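Local coordinates for protein lombricine kinase (Urechis caupo, PDB 3JPZ) that catalyses, as a phosphagen kinase of the ATP:guanido phosphotransferase family, the reversible transfer of a phosphoryl group between ATP and lombricine, at residues A[60-65]-A[267-272]; A[122-127]-A[219-224]; A[179-184]-A[200-205]; A[277-282]-A[322-327]. All blocks are in the same frame, centred on the assembly; numbering follows the deposited sequence.

Interaction 1: A[60-65]-A[267-272]; sequences GLIAGD and LCACPS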
# COMPACT_ATOMS: atom_id res chain seq x y z
N GLY A 60 -0.24 -10.19 -11.71
CA GLY A 60 0.60 -10.14 -10.53
C GLY A 60 2.05 -9.78 -10.82
O GLY A 60 2.88 -9.74 -9.91
N LEU A 61 2.35 -9.54 -12.09
CA LEU A 61 3.71 -9.21 -12.50
C LEU A 61 3.79 -7.77 -12.95
O LEU A 61 2.96 -7.30 -13.71
CB LEU A 61 4.16 -10.13 -13.63
CG LEU A 61 5.58 -9.90 -14.15
CD1 LEU A 61 6.58 -10.21 -13.04
CD2 LEU A 61 5.86 -10.74 -15.38
N ILE A 62 4.81 -7.05 -12.50
CA ILE A 62 4.97 -5.66 -12.90
C ILE A 62 6.45 -5.28 -12.97
O ILE A 62 7.25 -5.69 -12.14
CB ILE A 62 4.22 -4.73 -11.94
CG1 ILE A 62 4.26 -3.29 -12.47
CG2 ILE A 62 4.81 -4.83 -10.54
CD1 ILE A 62 3.19 -2.40 -11.88
N ALA A 63 6.81 -4.53 -14.00
CA ALA A 63 8.19 -4.11 -14.18
C ALA A 63 8.48 -2.93 -13.28
O ALA A 63 7.70 -1.98 -13.20
CB ALA A 63 8.45 -3.74 -15.64
N GLY A 64 9.59 -3.00 -12.57
CA GLY A 64 10.08 -1.85 -11.85
C GLY A 64 10.74 -0.88 -12.82
O GLY A 64 10.84 0.32 -12.56
N ASP A 65 11.21 -1.42 -13.94
CA ASP A 65 11.90 -0.62 -14.94
C ASP A 65 12.00 -1.36 -16.27
O ASP A 65 11.60 -2.51 -16.38
CB ASP A 65 13.29 -0.20 -14.44
CG ASP A 65 14.26 -1.38 -14.29
OD1 ASP A 65 13.88 -2.54 -14.53
OD2 ASP A 65 15.44 -1.13 -13.94
N LEU A 267 7.03 -0.31 -24.18
CA LEU A 267 7.18 -0.93 -22.88
C LEU A 267 6.42 -0.15 -21.84
O LEU A 267 6.45 1.08 -21.81
CB LEU A 267 8.66 -1.03 -22.52
CG LEU A 267 9.48 -1.99 -23.38
CD1 LEU A 267 10.95 -1.64 -23.33
CD2 LEU A 267 9.25 -3.44 -22.95
N CYS A 268 5.72 -0.88 -20.98
CA CYS A 268 5.00 -0.31 -19.86
C CYS A 268 5.23 -1.23 -18.68
O CYS A 268 5.77 -2.31 -18.84
CB CYS A 268 3.52 -0.23 -20.21
SG CYS A 268 2.88 -1.82 -20.76
N ALA A 269 4.82 -0.82 -17.48
CA ALA A 269 5.12 -1.60 -16.29
C ALA A 269 4.28 -2.87 -16.28
O ALA A 269 4.76 -3.93 -15.91
CB ALA A 269 4.88 -0.78 -15.04
N CYS A 270 3.03 -2.76 -16.69
CA CYS A 270 2.15 -3.92 -16.70
C CYS A 270 2.18 -4.59 -18.06
O CYS A 270 1.91 -3.95 -19.07
CB CYS A 270 0.73 -3.55 -16.34
SG CYS A 270 -0.41 -4.98 -16.34
N PRO A 271 2.50 -5.89 -18.08
CA PRO A 271 2.63 -6.67 -19.32
C PRO A 271 1.34 -6.68 -20.13
O PRO A 271 1.38 -6.93 -21.33
CB PRO A 271 2.95 -8.08 -18.81
CG PRO A 271 3.51 -7.88 -17.44
CD PRO A 271 2.78 -6.70 -16.89
N SER A 272 0.21 -6.41 -19.48
CA SER A 272 -1.07 -6.41 -20.16
C SER A 272 -1.10 -5.33 -21.23
O SER A 272 -1.84 -5.44 -22.20
CB SER A 272 -2.19 -6.15 -19.16
OG SER A 272 -2.15 -4.81 -18.69

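Interaction 2: A[122-127]-A[219-224]; sequences RGIRGL and EDHMRV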
# COMPACT_ATOMS: atom_id res chain seq x y z
N ARG A 122 3.09 5.66 -22.44
CA ARG A 122 4.48 5.71 -22.82
C ARG A 122 5.32 5.76 -21.56
O ARG A 122 4.95 6.42 -20.59
CB ARG A 122 4.75 6.93 -23.70
CG ARG A 122 4.11 6.82 -25.08
CD ARG A 122 4.76 5.73 -25.91
NE ARG A 122 4.21 5.65 -27.26
CZ ARG A 122 3.15 4.92 -27.60
NH1 ARG A 122 2.52 4.20 -26.69
NH2 ARG A 122 2.72 4.91 -28.85
N GLY A 123 6.43 5.04 -21.58
CA GLY A 123 7.47 5.20 -20.58
C GLY A 123 8.58 6.08 -21.14
O GLY A 123 8.75 6.16 -22.36
N ILE A 124 9.31 6.75 -20.26
CA ILE A 124 10.44 7.57 -20.67
C ILE A 124 11.73 6.80 -20.39
O ILE A 124 12.03 6.49 -19.24
CB ILE A 124 10.45 8.91 -19.92
CG1 ILE A 124 9.07 9.58 -20.01
CG2 ILE A 124 11.53 9.84 -20.46
CD1 ILE A 124 8.59 9.87 -21.43
N ARG A 125 12.46 6.45 -21.44
CA ARG A 125 13.64 5.61 -21.30
C ARG A 125 14.66 6.24 -20.35
O ARG A 125 14.83 7.46 -20.33
CB ARG A 125 14.28 5.32 -22.66
CG ARG A 125 15.57 4.52 -22.58
CD ARG A 125 15.91 3.88 -23.91
NE ARG A 125 15.02 2.76 -24.21
CZ ARG A 125 14.86 2.23 -25.42
NH1 ARG A 125 15.53 2.72 -26.46
NH2 ARG A 125 14.03 1.22 -25.59
N GLY A 126 15.31 5.40 -19.56
CA GLY A 126 16.26 5.86 -18.57
C GLY A 126 15.67 5.99 -17.17
O GLY A 126 16.41 6.20 -16.21
N LEU A 127 14.35 5.86 -17.05
CA LEU A 127 13.68 6.16 -15.80
C LEU A 127 12.74 5.04 -15.34
O LEU A 127 11.96 4.50 -16.13
CB LEU A 127 12.89 7.45 -15.92
CG LEU A 127 13.73 8.67 -16.31
CD1 LEU A 127 12.83 9.82 -16.69
CD2 LEU A 127 14.66 9.06 -15.18
N GLU A 219 -0.59 5.75 -13.76
CA GLU A 219 -0.20 4.35 -13.90
C GLU A 219 1.06 4.22 -14.75
O GLU A 219 1.94 3.41 -14.46
CB GLU A 219 -1.34 3.55 -14.53
CG GLU A 219 -1.02 2.09 -14.80
CD GLU A 219 -2.26 1.28 -15.15
OE1 GLU A 219 -2.10 0.14 -15.64
OE2 GLU A 219 -3.39 1.78 -14.94
N ASP A 220 1.12 5.02 -15.81
CA ASP A 220 2.27 5.06 -16.70
C ASP A 220 2.94 6.42 -16.51
O ASP A 220 2.37 7.30 -15.88
CB ASP A 220 1.82 4.89 -18.16
CG ASP A 220 1.12 3.56 -18.40
OD1 ASP A 220 1.74 2.50 -18.19
OD2 ASP A 220 -0.07 3.57 -18.79
N HIS A 221 4.14 6.59 -17.04
CA HIS A 221 4.75 7.90 -16.99
C HIS A 221 3.81 8.86 -17.70
O HIS A 221 3.41 9.88 -17.16
CB HIS A 221 6.13 7.93 -17.65
CG HIS A 221 7.20 7.24 -16.85
ND1 HIS A 221 8.30 6.65 -17.43
CD2 HIS A 221 7.33 7.04 -15.52
CE1 HIS A 221 9.06 6.12 -16.49
NE2 HIS A 221 8.49 6.35 -15.32
N MET A 222 3.45 8.50 -18.93
CA MET A 222 2.60 9.34 -19.75
C MET A 222 1.47 8.53 -20.35
O MET A 222 1.70 7.62 -21.13
CB MET A 222 3.41 9.97 -20.88
CG MET A 222 2.65 10.99 -21.68
SD MET A 222 3.70 11.81 -22.88
CE MET A 222 4.06 10.44 -23.98
N ARG A 223 0.25 8.89 -19.98
CA ARG A 223 -0.94 8.27 -20.55
C ARG A 223 -1.53 9.27 -21.52
O ARG A 223 -1.97 10.34 -21.12
CB ARG A 223 -1.95 7.95 -19.45
CG ARG A 223 -3.39 7.81 -19.94
CD ARG A 223 -3.70 6.42 -20.46
NE ARG A 223 -4.36 5.60 -19.45
CZ ARG A 223 -3.74 4.83 -18.57
NH1 ARG A 223 -2.41 4.76 -18.56
NH2 ARG A 223 -4.44 4.13 -17.69
N VAL A 224 -1.53 8.92 -22.79
CA VAL A 224 -1.99 9.84 -23.83
C VAL A 224 -3.38 9.43 -24.30
O VAL A 224 -3.60 8.30 -24.70
CB VAL A 224 -1.03 9.84 -25.01
CG1 VAL A 224 -1.61 10.62 -26.17
CG2 VAL A 224 0.32 10.40 -24.59
O HOH W 1 5.22 4.27 -18.22

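Interaction 3: A[179-184]-A[200-205]; sequences FLFQKP and DARGIW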
# COMPACT_ATOMS: atom_id res chain seq x y z
N PHE A 179 -11.53 14.50 -17.05
CA PHE A 179 -10.08 14.50 -17.26
C PHE A 179 -9.29 14.20 -16.00
O PHE A 179 -8.06 14.16 -16.02
CB PHE A 179 -9.62 15.88 -17.74
CG PHE A 179 -9.91 16.17 -19.19
CD1 PHE A 179 -10.41 15.19 -20.03
CD2 PHE A 179 -9.63 17.41 -19.71
CE1 PHE A 179 -10.66 15.47 -21.36
CE2 PHE A 179 -9.86 17.69 -21.04
CZ PHE A 179 -10.38 16.72 -21.86
N LEU A 180 -9.98 14.01 -14.88
CA LEU A 180 -9.28 13.86 -13.62
C LEU A 180 -8.93 12.41 -13.33
O LEU A 180 -9.69 11.50 -13.65
CB LEU A 180 -10.13 14.39 -12.46
CG LEU A 180 -9.38 14.47 -11.13
CD1 LEU A 180 -8.56 15.75 -11.07
CD2 LEU A 180 -10.35 14.39 -9.96
N PHE A 181 -7.76 12.21 -12.72
CA PHE A 181 -7.43 10.92 -12.14
C PHE A 181 -7.15 11.09 -10.64
O PHE A 181 -6.70 12.15 -10.20
CB PHE A 181 -6.26 10.25 -12.86
CG PHE A 181 -4.95 10.99 -12.75
CD1 PHE A 181 -4.06 10.71 -11.73
CD2 PHE A 181 -4.59 11.94 -13.70
CE1 PHE A 181 -2.85 11.38 -11.63
CE2 PHE A 181 -3.37 12.60 -13.62
CZ PHE A 181 -2.50 12.33 -12.58
N GLN A 182 -7.44 10.04 -9.89
CA GLN A 182 -7.35 10.06 -8.43
C GLN A 182 -6.21 9.15 -8.01
O GLN A 182 -5.68 8.39 -8.81
CB GLN A 182 -8.65 9.52 -7.83
CG GLN A 182 -9.93 10.13 -8.39
CD GLN A 182 -10.40 11.32 -7.58
OE1 GLN A 182 -9.66 12.29 -7.39
NE2 GLN A 182 -11.64 11.26 -7.10
N LYS A 183 -5.81 9.21 -6.74
CA LYS A 183 -4.86 8.25 -6.23
C LYS A 183 -5.42 6.85 -6.50
O LYS A 183 -6.54 6.53 -6.12
CB LYS A 183 -4.60 8.45 -4.74
CG LYS A 183 -3.47 7.57 -4.19
CD LYS A 183 -2.93 8.06 -2.85
CE LYS A 183 -1.97 7.05 -2.21
NZ LYS A 183 -1.68 7.36 -0.78
N PRO A 184 -4.65 6.02 -7.21
CA PRO A 184 -5.18 4.68 -7.47
C PRO A 184 -5.26 3.84 -6.19
O PRO A 184 -4.44 4.00 -5.29
CB PRO A 184 -4.17 4.09 -8.46
CG PRO A 184 -3.57 5.29 -9.13
CD PRO A 184 -3.51 6.35 -8.08
N ASP A 200 2.84 14.04 -5.69
CA ASP A 200 4.06 14.69 -6.16
C ASP A 200 4.41 14.24 -7.58
O ASP A 200 4.53 13.04 -7.85
CB ASP A 200 5.21 14.37 -5.22
CG ASP A 200 6.44 15.17 -5.53
OD1 ASP A 200 6.86 15.20 -6.70
OD2 ASP A 200 6.98 15.78 -4.58
N ALA A 201 4.56 15.21 -8.48
CA ALA A 201 4.92 14.95 -9.87
C ALA A 201 3.81 14.21 -10.63
O ALA A 201 4.08 13.54 -11.63
CB ALA A 201 6.23 14.18 -9.95
N ARG A 202 2.58 14.32 -10.16
CA ARG A 202 1.42 13.85 -10.92
C ARG A 202 0.75 15.06 -11.52
O ARG A 202 0.74 16.12 -10.91
CB ARG A 202 0.42 13.13 -10.03
CG ARG A 202 0.72 11.67 -9.83
CD ARG A 202 2.06 11.50 -9.14
NE ARG A 202 2.31 10.09 -8.86
CZ ARG A 202 2.93 9.63 -7.78
NH1 ARG A 202 3.38 10.46 -6.86
NH2 ARG A 202 3.09 8.33 -7.63
N GLY A 203 0.19 14.91 -12.72
CA GLY A 203 -0.50 16.02 -13.33
C GLY A 203 -1.36 15.66 -14.51
O GLY A 203 -1.31 14.56 -15.04
N ILE A 204 -2.17 16.64 -14.91
CA ILE A 204 -3.05 16.50 -16.04
C ILE A 204 -2.76 17.64 -17.00
O ILE A 204 -2.83 18.80 -16.63
CB ILE A 204 -4.52 16.60 -15.61
CG1 ILE A 204 -4.84 15.51 -14.59
CG2 ILE A 204 -5.42 16.52 -16.83
CD1 ILE A 204 -6.15 15.73 -13.85
N TRP A 205 -2.41 17.29 -18.23
CA TRP A 205 -2.25 18.26 -19.30
C TRP A 205 -3.33 18.00 -20.32
O TRP A 205 -3.78 16.87 -20.48
CB TRP A 205 -0.88 18.10 -19.95
CG TRP A 205 -0.59 19.09 -21.05
CD1 TRP A 205 0.10 20.26 -20.94
CD2 TRP A 205 -0.97 18.98 -22.43
NE1 TRP A 205 0.17 20.89 -22.16
CE2 TRP A 205 -0.47 20.12 -23.09
CE3 TRP A 205 -1.68 18.03 -23.18
CZ2 TRP A 205 -0.67 20.34 -24.45
CZ3 TRP A 205 -1.87 18.25 -24.52
CH2 TRP A 205 -1.37 19.39 -25.15

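Interaction 4: A[277-282]-A[322-327]; sequences GLRASV and DISNAA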
# COMPACT_ATOMS: atom_id res chain seq x y z
N GLY A 277 -0.21 -0.99 -26.24
CA GLY A 277 -0.93 -0.50 -25.08
C GLY A 277 -2.10 0.35 -25.55
O GLY A 277 -2.50 1.29 -24.88
N LEU A 278 -2.65 0.01 -26.71
CA LEU A 278 -3.65 0.87 -27.34
C LEU A 278 -5.07 0.49 -26.96
O LEU A 278 -5.50 -0.65 -27.17
CB LEU A 278 -3.54 0.82 -28.85
CG LEU A 278 -4.48 1.84 -29.50
CD1 LEU A 278 -3.68 2.92 -30.20
CD2 LEU A 278 -5.44 1.19 -30.47
N ARG A 279 -5.81 1.46 -26.44
CA ARG A 279 -7.22 1.28 -26.17
C ARG A 279 -8.00 2.25 -27.03
O ARG A 279 -8.11 3.43 -26.70
CB ARG A 279 -7.54 1.52 -24.70
CG ARG A 279 -8.92 1.05 -24.32
CD ARG A 279 -9.33 1.49 -22.92
NE ARG A 279 -10.57 0.83 -22.51
CZ ARG A 279 -11.79 1.30 -22.74
NH1 ARG A 279 -11.96 2.45 -23.36
NH2 ARG A 279 -12.85 0.62 -22.32
N ALA A 280 -8.49 1.74 -28.15
CA ALA A 280 -9.37 2.48 -29.04
C ALA A 280 -10.79 2.11 -28.68
O ALA A 280 -11.15 0.92 -28.62
CB ALA A 280 -9.06 2.13 -30.49
N SER A 281 -11.61 3.12 -28.44
CA SER A 281 -12.98 2.89 -28.00
C SER A 281 -13.93 3.85 -28.68
O SER A 281 -13.52 4.91 -29.16
CB SER A 281 -13.07 3.06 -26.48
OG SER A 281 -12.65 4.35 -26.10
N VAL A 282 -15.20 3.47 -28.73
CA VAL A 282 -16.26 4.38 -29.04
C VAL A 282 -17.31 4.20 -27.97
O VAL A 282 -17.35 3.17 -27.29
CB VAL A 282 -16.96 4.08 -30.38
CG1 VAL A 282 -15.99 4.04 -31.52
CG2 VAL A 282 -17.76 2.78 -30.27
N ASP A 322 -19.49 1.32 -24.05
CA ASP A 322 -18.12 1.56 -24.39
C ASP A 322 -17.57 0.29 -25.01
O ASP A 322 -17.51 -0.76 -24.37
CB ASP A 322 -17.32 1.94 -23.16
CG ASP A 322 -15.87 2.18 -23.48
OD1 ASP A 322 -15.19 1.24 -23.95
OD2 ASP A 322 -15.41 3.32 -23.28
N ILE A 323 -17.17 0.40 -26.26
CA ILE A 323 -16.70 -0.73 -27.04
C ILE A 323 -15.28 -0.41 -27.45
O ILE A 323 -14.99 0.67 -27.95
CB ILE A 323 -17.59 -0.95 -28.25
CG1 ILE A 323 -18.99 -1.35 -27.78
CG2 ILE A 323 -17.00 -2.01 -29.18
CD1 ILE A 323 -19.14 -2.80 -27.41
N SER A 324 -14.39 -1.37 -27.23
CA SER A 324 -12.97 -1.17 -27.45
C SER A 324 -12.35 -2.43 -28.03
O SER A 324 -12.97 -3.50 -28.03
CB SER A 324 -12.28 -0.81 -26.14
OG SER A 324 -12.53 -1.79 -25.14
N ASN A 325 -11.13 -2.31 -28.53
CA ASN A 325 -10.38 -3.48 -28.92
C ASN A 325 -9.97 -4.19 -27.65
O ASN A 325 -9.69 -3.55 -26.63
CB ASN A 325 -9.18 -3.11 -29.78
CG ASN A 325 -8.29 -2.09 -29.12
OD1 ASN A 325 -8.71 -0.98 -28.84
ND2 ASN A 325 -7.04 -2.45 -28.89
N ALA A 326 -9.96 -5.52 -27.69
CA ALA A 326 -9.64 -6.34 -26.53
C ALA A 326 -8.14 -6.57 -26.40
O ALA A 326 -7.59 -6.52 -25.29
CB ALA A 326 -10.39 -7.68 -26.62
N ALA A 327 -7.48 -6.81 -27.52
CA ALA A 327 -6.05 -7.14 -27.54
C ALA A 327 -5.17 -5.90 -27.53
O ALA A 327 -5.65 -4.79 -27.68
CB ALA A 327 -5.74 -7.99 -28.74
O HOH W 2 -14.87 5.41 -25.51

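Interaction 1: A[60-65]-A[267-272]
Ala63 and Ala269 form the polar link between these two loops. Ala63 N donates to Ala269 O over 2.9 Å. The bond is nearly straight, 173° at the hydrogen. The same carbonyl oxygen meets Ile62 CA in a CA-H...O contact of 3.5 Å. Ala269 O thus takes one hydrogen bond from Ala63 and a weaker CA-H contact from its neighbour Ile62.

Apolar atoms close in around this point. Ile62 CG1 lies 3.6 Å from Ala269 CB. It gets there because CG1 is anti to the backbone N (chi1 -173°). The methyl of Ala269 is also 3.6 Å from Ala63 O, so it sits among backbone and side-chain atoms of the facing loop. At the other end Pro271 turns its ring toward 60-65. Its CD is 3.2 Å from Leu61 O, and its CG is 4.2 Å from Leu61 CD2.

Further out, Leu61 packs on Leu75, Phe76 and Val79 of helix 73-83. Tyr69 OH is hydrogen-bonded to Cys268 O, and His84 NE2 to Pro271 O. The run Cys270-Pro271-Ser272 begins the phosphagen kinase signature sequence. The contact thus ties a loop of the N-terminal domain to the signature loop of the catalytic domain. With one hydrogen bond and otherwise apolar or backbone contacts, the join between the two loops rests mainly on close packing, and no charged pair crosses it.

Interaction 2: A[122-127]-A[219-224]
The His221 ring meets segment 122-127 at its edge. Ile124 N donates to His221 ND1 over 3.0 Å, at 171° and only 7° out of the ring plane. Leu127 O also lies near the plane, 3.3 Å from His221 CE1. Gly123 CA and Arg122 O approach obliquely. The other ring nitrogen, NE2, is hydrogen-bonded to Cys128 O. The two bonds fix the rotation of the ring.

At the edge of the Arg223 guanidinium, NH1 forms a 2.6 Å salt bridge with Asp220 OD2, and Glu219 is a longer partner. Arg223 is seen to bind ADP in a crystal structure of this protein, though none is bound to this chain.

Arg122 and Met222 form an antiparallel hydrogen-bonded pair. Arg122 N to Met222 O is 2.7 Å, and Met222 N to Arg122 O is 3.1 Å. A water accepts from His221 N and donates to Arg122 O. The bend at chi3 (67°) brings Met222 CE within 3.6 Å of Arg122 CB.

The pair joins the end of strand 113-122 to the start of strand 222-229. Val141 and Ile145 of helix 135-149 pack against His221 and Met222, and Ile247 of helix 233-252 also touches Met222.

Interaction 3: A[179-184]-A[200-205]
Ile204 belongs to strand 203-207 of the large antiparallel sheet in the catalytic domain, and the loop 179-184 after helix 168-176 packs over it. Its CD1 is at the centre of the contact. This methyl lies 3.3 Å from Phe179 O and 3.7 Å from Leu180 CA. Leu180 CD1 comes within 3.7 Å of the same methyl, the two side chains crossing at about a right angle. Ile204 CG2, anti to the backbone N, meets the same oxygen, 3.6 Å from Phe179 O.

Phe179 O, touched by both methyls of Ile204, is hydrogen-bonded to Trp215 NE1 of strand 212-216. That strand is the neighbour of 203-207 in the sheet, so the loop is tied to one strand while it packs on the next.

Phe181 reaches across to the strand. Its CG stands between the backbone N and the carbonyl carbon (chi1 64°), which swings the ring toward 202-204. Gly203 O meets the ring at its edge, 3.2 Å from Phe181 CE2. Ile204 CG1 is 3.4 Å from Phe181 CE2 and approaches obliquely. Arg202 CB also lies near the ring plane, 4.0 Å from Phe181 CZ. Beyond CB the arginine bends at chi2 (62°) and leads away, its NE bonding to Asn217 O and its NH1 to Asp200 O. Trp215 meets the Phe181 ring as well, with the planes at about 50°.

Interaction 4: A[277-282]-A[322-327]
Backbone hydrogen bonds join Val282 and Ile323 as an antiparallel hydrogen-bonded pair. Val282 N to Ile323 O is 2.9 Å, and Ile323 N to Val282 O is 3.0 Å. Asn325 N adds a bond to Ala280 O. Between them Ser281 and Ser324 face each other as a non-hydrogen-bonded pair, their CA atoms 4.1 Å apart.

The side chain of Asn325 takes over as partner at the strand end. Its CG stands between the backbone N and the carbonyl carbon (chi1 54°), which turns the amide toward the facing strand. Asn325 OD1 accepts from Ala280 N at 2.8 Å. Asn325 ND2 reaches on to Leu278 O, just before strand 279-285, at 2.9 Å. The two bonds fix the amide's flip.

These are neighbouring strands of the catalytic sheet, 279-285 and 320-325. Arg279 and Ser281 are seen to bind ADP in a crystal structure of this protein, though not in this chain.

One salt bridge crosses the pair. Arg279, extended from CG to NE, meets Asp322 tip to tip. Its NH2 lies 2.9 Å from Asp322 OD1, above the carboxylate plane. Arg307, another ADP-binding residue, lies close to Arg279, and the acid probably eases the repulsion.

Apolar packing is slight: Val282 CG2 is 4.2 Å from Ile323 CB.

How the interactions relate
Interactions 2, 3 and 4 all reach the large antiparallel sheet of the catalytic domain, while interaction 1 joins the N-terminal domain to a loop leading to strand 279-285. Along the chain the loops are nested: interaction 3 lies inside the loop closed by interaction 2, which lies inside that of interaction 1. Interaction 4 follows in series. Interactions 1 and 2 have centres about 12 Å apart and touch, Cys268 CB packing on Asp220 OD1 at 3.8 Å. Interactions 3 and 4 are farthest apart, about 22 Å between centres. Interactions 2 and 4 hold ADP-binding residues from different strands, so the sheet brings distant sequence together at the nucleotide site.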